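Side-chain contacts in hemin degrading factor (Pseudomonas aeruginosa, PDB 4MF9), which binds heme and acts in heme trafficking and heme degradation, probably as part of iron acquisition: residues 68-73 with 99-104; 250-255 with 260-265; 280-285 with 289-294. All coordinates share one frame; numbering follows the deposited sequence.

In the fold
Going from the N terminus, contact 1 sets helix 66-72 against the edge strand 99-101, closing a loop that holds mostly strand, within the first HemS/ChuX domain. The chain then passes into the second HemS/ChuX domain, where contact 2 turns from helix 247-258 into strand 262-268, which faces the heme. Contact 3 follows as a beta hairpin, 282-285 with 289-293, at the end of the other nine-stranded sheet. The three loops come in series, with none crossing. Contacts 1 and 2 reach the same sheet, their centres about 31 Å apart; contacts 2 and 3 touch where Phe252 packs on Phe289.

Contact 1: residues 68-73 with 99-104; sequences ALLPAL and VTVSAN
Val99 straddles the backbone between Leu70 and Pro71, one methyl on the side chains and the other on a carbonyl. CG1 is the bump: it drops into the shallow hollow between the two residues, 3.7 Å from Leu70 CB and 4.2 Å from Pro71 CD. The valine has CG1 anti to its own backbone N (chi1 175°), which leaves CG2 beside that N and lying 3.6 Å from Leu70 O. Across the proline ring the valine side chain runs at about a right angle.

Two residues along the strand, Val101 makes a second, smaller touch. Its CG2 meets Leu70 CD1 at 3.9 Å, again with the side chains crossing nearly square, so the leucine reaches both valines. Leu121 touches both Leu70 and Val101, extending the apolar patch beyond the two segments.

This is structural packing of helix 66-72 on strand 99-101, the outermost strand in this chain of the sheet that continues through strands 107-110 and 117-120. Helix and strand run almost antiparallel, at 168°. No hydrogen bond crosses this small interface, so the two meet by van der Waals packing of methyl and methylene groups on each other and on the helix backbone.

Contact 2: residues 250-255 with 260-265; sequences KLFEAA and LPIMVF. With HEM (protoporphyrin IX containing Fe), chain C.
A single water lies between Ala255, at the end of the helix segment, and Leu260, in the loop leading into the strand. It is within hydrogen-bonding distance of Ala255 O (2.9 Å) and Leu260 O (2.6 Å); with more acceptors around it than protons, which of them it serves is not settled. No direct hydrogen bond links the two segments, and the rest of the contact is apolar and buried.

Phe252 reaches the strand through one ring carbon, CE1. Its CB points away from the strand, but with CG anti to the carbonyl carbon (chi1 -87°) the ring swings back so that CE1 leads. Val264 CG2 lies at the ring edge, near its plane, 4.1 Å from Phe252 CE1, while Ile262 CD1 touches the same carbon, its side chain crossing that of Phe252 at about a right angle. Ile262 gets there by placing CG1 between its backbone N and carbonyl carbon (chi1 60°); its other branch, CG2, approaches Ala255 CB at 4.4 Å.

Alternate residues of the strand serve the heme. Phe265 CZ sits 3.5 Å from HEM CHA, and Met263 SD is 3.9 Å from the HEM CMA methyl. Phe337 meets the Phe265 ring as another member of the pocket.

One apolar strand thus lies between helix and porphyrin: Met263 and Phe265 give the heme nonpolar van der Waals contacts, while iron ligation falls to His215.

Contact 3: residues 280-285 with 289-294; sequences CNLKWL and FNVLDP
This is a beta hairpin at the end of a nine-stranded antiparallel sheet, with 282-285 as the outermost strand. Lys283 and Asn290 form its hydrogen-bonded pair: Lys283 N gives to Asn290 O, and Asn290 N returns a bond to Lys283 O. That carbonyl also takes the side-chain amide, Asn290 ND2 standing 2.9 Å from Lys283 O, and the two donors arrive from opposite faces of the carbonyl plane. The other end of the amide, Asn290 OD1, is bonded to His299 of the next strand, and the two side-chain bonds together hold the amide's rotation.

Farther along, Leu292 N bonds to Asn281 O, and Asp293 then receives two successive backbone N-H groups. Cys280 N meets the syn lone pair of Asp293 OD2 at 2.8 Å; Asn281 N reaches Asp293 OD1, also at 2.8 Å and on the syn side, but 15° out of the carboxylate plane.

On the face that carries Leu282, Trp284, Phe289 and Val291, Phe289 has CG anti to the backbone N (chi1 -180°) and turns its edge to the indole. This is a T-shaped pair, planes at 65°, with Phe289 CD1 3.5 Å from Trp284 CE2. Phe289 CB adds a CH-pi contact, 4.0 Å from the centre of the six-membered Trp284 ring. Leu282 CG approaches Phe289 CZ at 4.1 Å. Leu282 CD1 lies 4.2 Å from Val291 CG2, the two side chains side by side. In helix 247-258, Ala249 touches both aromatic residues.

Polar bonds therefore set the strand register, while the aromatic pair ties the two strands together on the face that packs against helix 247-258; the two N-H donors would be expected to stabilise Asp293 as a carboxylate.

Contact 1: residues 68-73 with 99-104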
loop_
_atom_site.group_PDB
_atom_site.type_symbol
_atom_site.label_atom_id
_atom_site.label_comp_id
_atom_site.label_asym_id
_atom_site.label_seq_id
_atom_site.Cartn_x
_atom_site.Cartn_y
_atom_site.Cartn_z
ATOM N N ALA A 68 -10.077 11.883 -14.468
ATOM C CA ALA A 68 -11.246 12.566 -13.899
ATOM C C ALA A 68 -11.560 12.116 -12.461
ATOM O O ALA A 68 -11.840 12.941 -11.582
ATOM C CB ALA A 68 -12.473 12.393 -14.800
ATOM N N LEU A 69 -11.532 10.807 -12.228
ATOM C CA LEU A 69 -11.914 10.243 -10.927
ATOM C C LEU A 69 -11.020 10.722 -9.777
ATOM O O LEU A 69 -11.514 11.213 -8.760
ATOM C CB LEU A 69 -11.905 8.710 -11.016
ATOM C CG LEU A 69 -12.357 7.786 -9.879
ATOM C CD1 LEU A 69 -11.172 7.318 -9.065
ATOM C CD2 LEU A 69 -13.413 8.425 -8.979
ATOM N N LEU A 70 -9.708 10.585 -9.936
ATOM C CA LEU A 70 -8.775 10.924 -8.852
ATOM C C LEU A 70 -8.866 12.365 -8.329
ATOM O O LEU A 70 -8.955 12.562 -7.131
ATOM C CB LEU A 70 -7.334 10.554 -9.223
ATOM C CG LEU A 70 -7.093 9.066 -9.466
ATOM C CD1 LEU A 70 -5.717 8.830 -10.090
ATOM C CD2 LEU A 70 -7.247 8.280 -8.171
ATOM N N PRO A 71 -8.853 13.381 -9.219
ATOM C CA PRO A 71 -9.037 14.742 -8.694
ATOM C C PRO A 71 -10.406 14.916 -8.050
ATOM O O PRO A 71 -10.526 15.610 -7.037
ATOM C CB PRO A 71 -8.947 15.625 -9.950
ATOM C CG PRO A 71 -8.224 14.810 -10.941
ATOM C CD PRO A 71 -8.611 13.385 -10.668
ATOM N N ALA A 72 -11.424 14.275 -8.622
ATOM C CA ALA A 72 -12.796 14.396 -8.117
ATOM C C ALA A 72 -12.951 13.910 -6.678
ATOM O O ALA A 72 -13.810 14.403 -5.941
ATOM C CB ALA A 72 -13.776 13.667 -9.034
ATOM N N LEU A 73 -12.132 12.987 -6.254
ATOM C CA LEU A 73 -12.244 12.510 -4.912
ATOM C C LEU A 73 -12.000 13.615 -3.933
ATOM O O LEU A 73 -12.365 13.516 -2.831
ATOM C CB LEU A 73 -11.308 11.351 -4.647
ATOM C CG LEU A 73 -11.568 10.085 -5.411
ATOM C CD1 LEU A 73 -10.544 8.979 -5.185
ATOM C CD2 LEU A 73 -12.939 9.557 -5.230
ATOM N N VAL A 99 -3.882 16.109 -6.124
ATOM C CA VAL A 99 -3.774 15.051 -7.121
ATOM C C VAL A 99 -3.189 15.540 -8.446
ATOM O O VAL A 99 -3.669 16.510 -9.018
ATOM C CB VAL A 99 -5.152 14.416 -7.403
ATOM C CG1 VAL A 99 -5.053 13.406 -8.527
ATOM C CG2 VAL A 99 -5.695 13.763 -6.143
ATOM N N THR A 100 -2.195 14.848 -8.946
ATOM C CA THR A 100 -1.709 15.052 -10.293
ATOM C C THR A 100 -1.630 13.726 -10.995
ATOM O O THR A 100 -1.236 12.753 -10.392
ATOM C CB THR A 100 -0.334 15.785 -10.386
ATOM O OG1 THR A 100 0.664 15.023 -9.731
ATOM C CG2 THR A 100 -0.342 17.090 -9.804
ATOM N N VAL A 101 -2.016 13.696 -12.262
ATOM C CA VAL A 101 -1.964 12.495 -13.090
ATOM C C VAL A 101 -1.145 12.802 -14.344
ATOM O O VAL A 101 -1.372 13.824 -15.004
ATOM C CB VAL A 101 -3.382 12.031 -13.499
ATOM C CG1 VAL A 101 -3.315 10.843 -14.452
ATOM C CG2 VAL A 101 -4.201 11.679 -12.255
ATOM N N SER A 102 -0.205 11.918 -14.676
ATOM C CA SER A 102 0.722 12.163 -15.789
ATOM C C SER A 102 0.029 12.287 -17.152
ATOM O O SER A 102 -1.123 11.862 -17.331
ATOM C CB SER A 102 1.802 11.078 -15.840
ATOM O OG SER A 102 1.249 9.821 -16.189
ATOM N N ALA A 103 0.742 12.816 -18.129
ATOM C CA ALA A 103 0.174 13.059 -19.456
ATOM C C ALA A 103 -0.268 11.793 -20.118
ATOM O O ALA A 103 -1.270 11.760 -20.762
ATOM C CB ALA A 103 1.193 13.732 -20.322
ATOM N N ASN A 104 0.506 10.759 -19.937
ATOM C CA ASN A 104 0.176 9.502 -20.511
ATOM C C ASN A 104 -0.865 8.746 -19.686
ATOM O O ASN A 104 -1.255 7.694 -20.042
ATOM C CB ASN A 104 1.425 8.691 -20.765
ATOM C CG ASN A 104 2.023 8.118 -19.509
ATOM O OD1 ASN A 104 1.746 8.571 -18.448
ATOM N ND2 ASN A 104 2.877 7.131 -19.666
#

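Contact 2: residues 250-255 with 260-265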
loop_
_atom_site.group_PDB
_atom_site.type_symbol
_atom_site.label_atom_id
_atom_site.label_comp_id
_atom_site.label_asym_id
_atom_site.label_seq_id
_atom_site.Cartn_x
_atom_site.Cartn_y
_atom_site.Cartn_z
ATOM N N LYS A 250 9.771 -3.134 17.891
ATOM C CA LYS A 250 10.543 -2.471 18.908
ATOM C C LYS A 250 10.964 -1.098 18.504
ATOM O O LYS A 250 10.961 -0.253 19.289
ATOM C CB LYS A 250 11.706 -3.305 19.325
ATOM C CG LYS A 250 11.302 -4.459 20.186
ATOM C CD LYS A 250 12.200 -5.606 19.992
ATOM C CE LYS A 250 12.003 -6.616 21.083
ATOM N NZ LYS A 250 13.236 -7.339 21.367
ATOM N N LEU A 251 11.301 -0.923 17.227
ATOM C CA LEU A 251 11.646 0.390 16.674
ATOM C C LEU A 251 10.449 1.343 16.695
ATOM O O LEU A 251 10.598 2.528 17.020
ATOM C CB LEU A 251 12.244 0.271 15.259
ATOM C CG LEU A 251 12.760 1.586 14.671
ATOM C CD1 LEU A 251 13.975 1.368 13.808
ATOM C CD2 LEU A 251 11.659 2.240 13.841
ATOM N N PHE A 252 9.271 0.835 16.327
ATOM C CA PHE A 252 8.041 1.613 16.448
ATOM C C PHE A 252 7.863 2.065 17.897
ATOM O O PHE A 252 7.624 3.250 18.163
ATOM C CB PHE A 252 6.826 0.777 16.027
ATOM C CG PHE A 252 6.523 0.822 14.543
ATOM C CD1 PHE A 252 6.034 1.981 13.952
ATOM C CD2 PHE A 252 6.686 -0.313 13.756
ATOM C CE1 PHE A 252 5.740 2.013 12.579
ATOM C CE2 PHE A 252 6.396 -0.288 12.393
ATOM C CZ PHE A 252 5.917 0.877 11.809
ATOM N N GLU A 253 8.038 1.135 18.820
ATOM C CA GLU A 253 7.869 1.382 20.240
ATOM C C GLU A 253 8.834 2.446 20.721
ATOM O O GLU A 253 8.483 3.371 21.395
ATOM C CB GLU A 253 8.088 0.083 20.981
ATOM C CG GLU A 253 6.824 -0.689 21.170
ATOM C CD GLU A 253 7.004 -2.131 21.514
ATOM O OE1 GLU A 253 8.093 -2.657 21.395
ATOM O OE2 GLU A 253 6.016 -2.761 21.880
ATOM N N ALA A 254 10.071 2.356 20.261
ATOM C CA ALA A 254 11.093 3.330 20.628
ATOM C C ALA A 254 10.788 4.692 20.010
ATOM O O ALA A 254 10.964 5.720 20.657
ATOM C CB ALA A 254 12.468 2.840 20.202
ATOM N N ALA A 255 10.339 4.700 18.756
ATOM C CA ALA A 255 9.962 5.946 18.082
ATOM C C ALA A 255 8.739 6.572 18.750
ATOM O O ALA A 255 8.598 7.799 18.814
ATOM C CB ALA A 255 9.684 5.691 16.595
ATOM N N LEU A 260 9.774 10.919 17.556
ATOM C CA LEU A 260 10.474 11.082 16.326
ATOM C C LEU A 260 9.532 10.938 15.118
ATOM O O LEU A 260 8.959 9.938 14.906
ATOM C CB LEU A 260 11.533 9.990 16.260
ATOM C CG LEU A 260 12.332 9.597 15.060
ATOM C CD1 LEU A 260 12.833 10.836 14.416
ATOM C CD2 LEU A 260 13.562 8.853 15.502
ATOM N N PRO A 261 9.484 11.944 14.313
ATOM C CA PRO A 261 8.697 11.887 13.074
ATOM C C PRO A 261 9.349 10.932 12.071
ATOM O O PRO A 261 10.524 11.078 11.718
ATOM C CB PRO A 261 8.745 13.332 12.565
ATOM C CG PRO A 261 10.030 13.889 13.149
ATOM C CD PRO A 261 10.147 13.247 14.501
ATOM N N ILE A 262 8.582 9.945 11.623
ATOM C CA ILE A 262 9.104 8.930 10.720
ATOM C C ILE A 262 8.265 8.901 9.450
ATOM O O ILE A 262 7.324 9.677 9.313
ATOM C CB ILE A 262 9.066 7.562 11.384
ATOM C CG1 ILE A 262 7.625 7.213 11.758
ATOM C CG2 ILE A 262 9.956 7.562 12.636
ATOM C CD1 ILE A 262 7.458 5.825 12.348
ATOM N N MET A 263 8.606 8.056 8.508
ATOM C CA MET A 263 7.836 7.797 7.306
ATOM C C MET A 263 7.551 6.318 7.209
ATOM O O MET A 263 8.437 5.544 7.376
ATOM C CB MET A 263 8.574 8.251 6.065
ATOM C CG MET A 263 8.908 9.702 6.038
ATOM S SD MET A 263 9.759 10.281 4.605
ATOM C CE MET A 263 8.392 10.238 3.476
ATOM N N VAL A 264 6.316 5.960 6.956
ATOM C CA VAL A 264 5.936 4.610 6.831
ATOM C C VAL A 264 5.328 4.370 5.448
ATOM O O VAL A 264 4.306 4.910 5.188
ATOM C CB VAL A 264 4.903 4.216 7.928
ATOM C CG1 VAL A 264 4.472 2.808 7.782
ATOM C CG2 VAL A 264 5.420 4.483 9.325
ATOM N N PHE A 265 5.977 3.533 4.641
ATOM C CA PHE A 265 5.559 3.222 3.269
ATOM C C PHE A 265 4.911 1.852 3.254
ATOM O O PHE A 265 5.522 0.872 3.672
ATOM C CB PHE A 265 6.785 3.146 2.330
ATOM C CG PHE A 265 7.363 4.485 1.932
ATOM C CD1 PHE A 265 7.960 5.316 2.873
ATOM C CD2 PHE A 265 7.363 4.880 0.605
ATOM C CE1 PHE A 265 8.509 6.533 2.491
ATOM C CE2 PHE A 265 7.904 6.095 0.221
ATOM C CZ PHE A 265 8.471 6.922 1.168
HETATM C CHA HEM C . 11.004 7.640 -1.157
HETATM C CHB HEM C . 9.521 12.137 -1.122
HETATM C CHC HEM C . 7.723 11.522 -5.539
HETATM C CHD HEM C . 8.208 6.794 -4.964
HETATM C C1A HEM C . 10.826 8.948 -0.807
HETATM C C2A HEM C . 11.390 9.584 0.335
HETATM C C3A HEM C . 10.990 10.834 0.321
HETATM C C4A HEM C . 10.147 10.967 -0.783
HETATM C CMA HEM C . 11.333 11.869 1.354
HETATM C CAA HEM C . 12.303 9.011 1.360
HETATM C CBA HEM C . 13.585 9.818 1.688
HETATM C CGA HEM C . 14.504 9.679 0.529
HETATM O O1A HEM C . 15.093 10.649 0.061
HETATM O O2A HEM C . 14.637 8.578 0.067
HETATM C C1B HEM C . 8.925 12.301 -2.365
HETATM C C2B HEM C . 8.446 13.570 -2.726
HETATM C C3B HEM C . 7.940 13.457 -3.962
HETATM C C4B HEM C . 8.122 12.039 -4.347
HETATM C CMB HEM C . 8.534 14.815 -1.895
HETATM C CAB HEM C . 7.352 14.616 -4.697
HETATM C CBB HEM C . 6.413 14.549 -5.590
HETATM C C1C HEM C . 7.699 10.202 -5.800
HETATM C C2C HEM C . 7.281 9.636 -6.987
HETATM C C3C HEM C . 7.414 8.288 -6.846
HETATM C C4C HEM C . 7.917 8.013 -5.542
HETATM C CMC HEM C . 6.801 10.372 -8.200
HETATM C CAC HEM C . 7.079 7.310 -7.852
HETATM C CBC HEM C . 7.064 6.066 -7.476
HETATM C C1D HEM C . 9.053 6.619 -3.861
HETATM C C2D HEM C . 9.581 5.301 -3.392
HETATM C C3D HEM C . 10.362 5.569 -2.350
HETATM C C4D HEM C . 10.306 7.024 -2.174
HETATM C CMD HEM C . 9.340 3.910 -3.937
HETATM C CAD HEM C . 11.121 4.562 -1.525
HETATM C CBD HEM C . 12.594 4.604 -1.927
HETATM C CGD HEM C . 13.507 3.487 -1.523
HETATM O O1D HEM C . 14.537 3.827 -0.980
HETATM O O2D HEM C . 13.292 2.305 -1.742
HETATM N NA HEM C . 10.053 9.816 -1.481
HETATM N NB HEM C . 8.730 11.407 -3.345
HETATM N NC HEM C . 8.071 9.218 -4.981
HETATM N ND HEM C . 9.515 7.591 -3.090
HETATM FE FE HEM C . 9.175 9.390 -3.253
HETATM O O HOH W 1 7.181 9.057 16.658
#

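Contact 3: residues 280-285 with 289-294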
loop_
_atom_site.group_PDB
_atom_site.type_symbol
_atom_site.label_atom_id
_atom_site.label_comp_id
_atom_site.label_asym_id
_atom_site.label_seq_id
_atom_site.Cartn_x
_atom_site.Cartn_y
_atom_site.Cartn_z
ATOM N N CYS A 280 2.196 7.470 17.980
ATOM C CA CYS A 280 2.044 7.669 19.424
ATOM C C CYS A 280 1.454 6.456 20.098
ATOM O O CYS A 280 2.055 5.889 21.001
ATOM C CB CYS A 280 1.158 8.881 19.737
ATOM S SG CYS A 280 1.742 10.450 19.054
ATOM N N ASN A 281 0.311 6.016 19.618
ATOM C CA ASN A 281 -0.416 5.003 20.314
ATOM C C ASN A 281 -0.272 3.704 19.653
ATOM O O ASN A 281 -0.660 3.590 18.551
ATOM C CB ASN A 281 -1.894 5.429 20.358
ATOM C CG ASN A 281 -2.571 4.908 21.548
ATOM O OD1 ASN A 281 -3.043 3.793 21.557
ATOM N ND2 ASN A 281 -2.598 5.705 22.586
ATOM N N LEU A 282 0.268 2.712 20.341
ATOM C CA LEU A 282 0.639 1.469 19.763
ATOM C C LEU A 282 0.040 0.302 20.534
ATOM O O LEU A 282 -0.046 0.365 21.712
ATOM C CB LEU A 282 2.162 1.329 19.763
ATOM C CG LEU A 282 3.061 2.114 18.807
ATOM C CD1 LEU A 282 2.377 3.266 18.173
ATOM C CD2 LEU A 282 4.378 2.542 19.444
ATOM N N LYS A 283 -0.322 -0.761 19.857
ATOM C CA LYS A 283 -0.874 -1.906 20.531
ATOM C C LYS A 283 -0.743 -3.252 19.832
ATOM O O LYS A 283 -0.989 -3.360 18.650
ATOM C CB LYS A 283 -2.344 -1.607 20.809
ATOM C CG LYS A 283 -3.143 -2.776 21.290
ATOM C CD LYS A 283 -3.078 -2.900 22.777
ATOM C CE LYS A 283 -4.001 -1.903 23.417
ATOM N NZ LYS A 283 -5.334 -2.345 23.832
ATOM N N TRP A 284 -0.441 -4.268 20.592
ATOM C CA TRP A 284 -0.471 -5.618 20.145
ATOM C C TRP A 284 -1.874 -6.246 20.276
ATOM O O TRP A 284 -2.544 -6.048 21.229
ATOM C CB TRP A 284 0.469 -6.446 20.977
ATOM C CG TRP A 284 1.919 -6.288 20.671
ATOM C CD1 TRP A 284 2.792 -5.485 21.300
ATOM C CD2 TRP A 284 2.616 -6.920 19.641
ATOM N NE1 TRP A 284 4.016 -5.600 20.733
ATOM C CE2 TRP A 284 3.935 -6.505 19.717
ATOM C CE3 TRP A 284 2.259 -7.835 18.661
ATOM C CZ2 TRP A 284 4.900 -6.942 18.806
ATOM C CZ3 TRP A 284 3.218 -8.268 17.778
ATOM C CH2 TRP A 284 4.512 -7.829 17.855
ATOM N N LEU A 285 -2.290 -7.041 19.321
ATOM C CA LEU A 285 -3.413 -7.920 19.474
ATOM C C LEU A 285 -3.038 -9.138 18.752
ATOM O O LEU A 285 -2.965 -9.120 17.562
ATOM C CB LEU A 285 -4.681 -7.328 18.841
ATOM C CG LEU A 285 -6.099 -7.685 19.313
ATOM C CD1 LEU A 285 -6.137 -8.122 20.731
ATOM C CD2 LEU A 285 -6.896 -6.425 19.144
ATOM N N PHE A 289 0.571 -6.211 15.170
ATOM C CA PHE A 289 1.129 -5.030 15.799
ATOM C C PHE A 289 0.472 -3.823 15.157
ATOM O O PHE A 289 0.388 -3.735 13.924
ATOM C CB PHE A 289 2.650 -4.986 15.635
ATOM C CG PHE A 289 3.282 -3.790 16.275
ATOM C CD1 PHE A 289 3.473 -3.748 17.653
ATOM C CD2 PHE A 289 3.663 -2.697 15.508
ATOM C CE1 PHE A 289 4.048 -2.641 18.256
ATOM C CE2 PHE A 289 4.237 -1.582 16.101
ATOM C CZ PHE A 289 4.441 -1.554 17.474
ATOM N N ASN A 290 -0.001 -2.895 15.981
ATOM C CA ASN A 290 -0.856 -1.833 15.478
ATOM C C ASN A 290 -0.430 -0.434 15.878
ATOM O O ASN A 290 -0.035 -0.200 17.020
ATOM C CB ASN A 290 -2.315 -2.062 15.936
ATOM C CG ASN A 290 -2.812 -3.453 15.617
ATOM O OD1 ASN A 290 -3.204 -3.741 14.478
ATOM N ND2 ASN A 290 -2.815 -4.331 16.624
ATOM N N VAL A 291 -0.507 0.491 14.926
ATOM C CA VAL A 291 -0.452 1.918 15.229
ATOM C C VAL A 291 -1.900 2.389 15.249
ATOM O O VAL A 291 -2.655 2.096 14.320
ATOM C CB VAL A 291 0.353 2.702 14.179
ATOM C CG1 VAL A 291 0.287 4.202 14.449
ATOM C CG2 VAL A 291 1.797 2.238 14.185
ATOM N N LEU A 292 -2.282 3.160 16.250
ATOM C CA LEU A 292 -3.674 3.524 16.413
ATOM C C LEU A 292 -3.904 4.944 16.790
ATOM O O LEU A 292 -4.407 5.265 17.823
ATOM C CB LEU A 292 -4.329 2.603 17.414
ATOM C CG LEU A 292 -4.316 1.152 17.074
ATOM C CD1 LEU A 292 -4.672 0.423 18.334
ATOM C CD2 LEU A 292 -5.283 0.842 15.972
ATOM N N ASP A 293 -3.501 5.801 15.918
ATOM C CA ASP A 293 -3.549 7.236 16.174
ATOM C C ASP A 293 -4.760 7.861 15.483
ATOM O O ASP A 293 -5.316 7.272 14.545
ATOM C CB ASP A 293 -2.248 7.897 15.698
ATOM C CG ASP A 293 -1.065 7.568 16.596
ATOM O OD1 ASP A 293 -1.277 7.338 17.798
ATOM O OD2 ASP A 293 0.078 7.540 16.099
ATOM N N PRO A 294 -5.091 9.074 15.850
ATOM C CA PRO A 294 -6.316 9.666 15.354
ATOM C C PRO A 294 -6.348 9.709 13.815
ATOM O O PRO A 294 -7.300 9.261 13.257
ATOM C CB PRO A 294 -6.235 11.061 15.919
ATOM C CG PRO A 294 -5.502 10.890 17.203
ATOM C CD PRO A 294 -4.834 9.548 17.206
#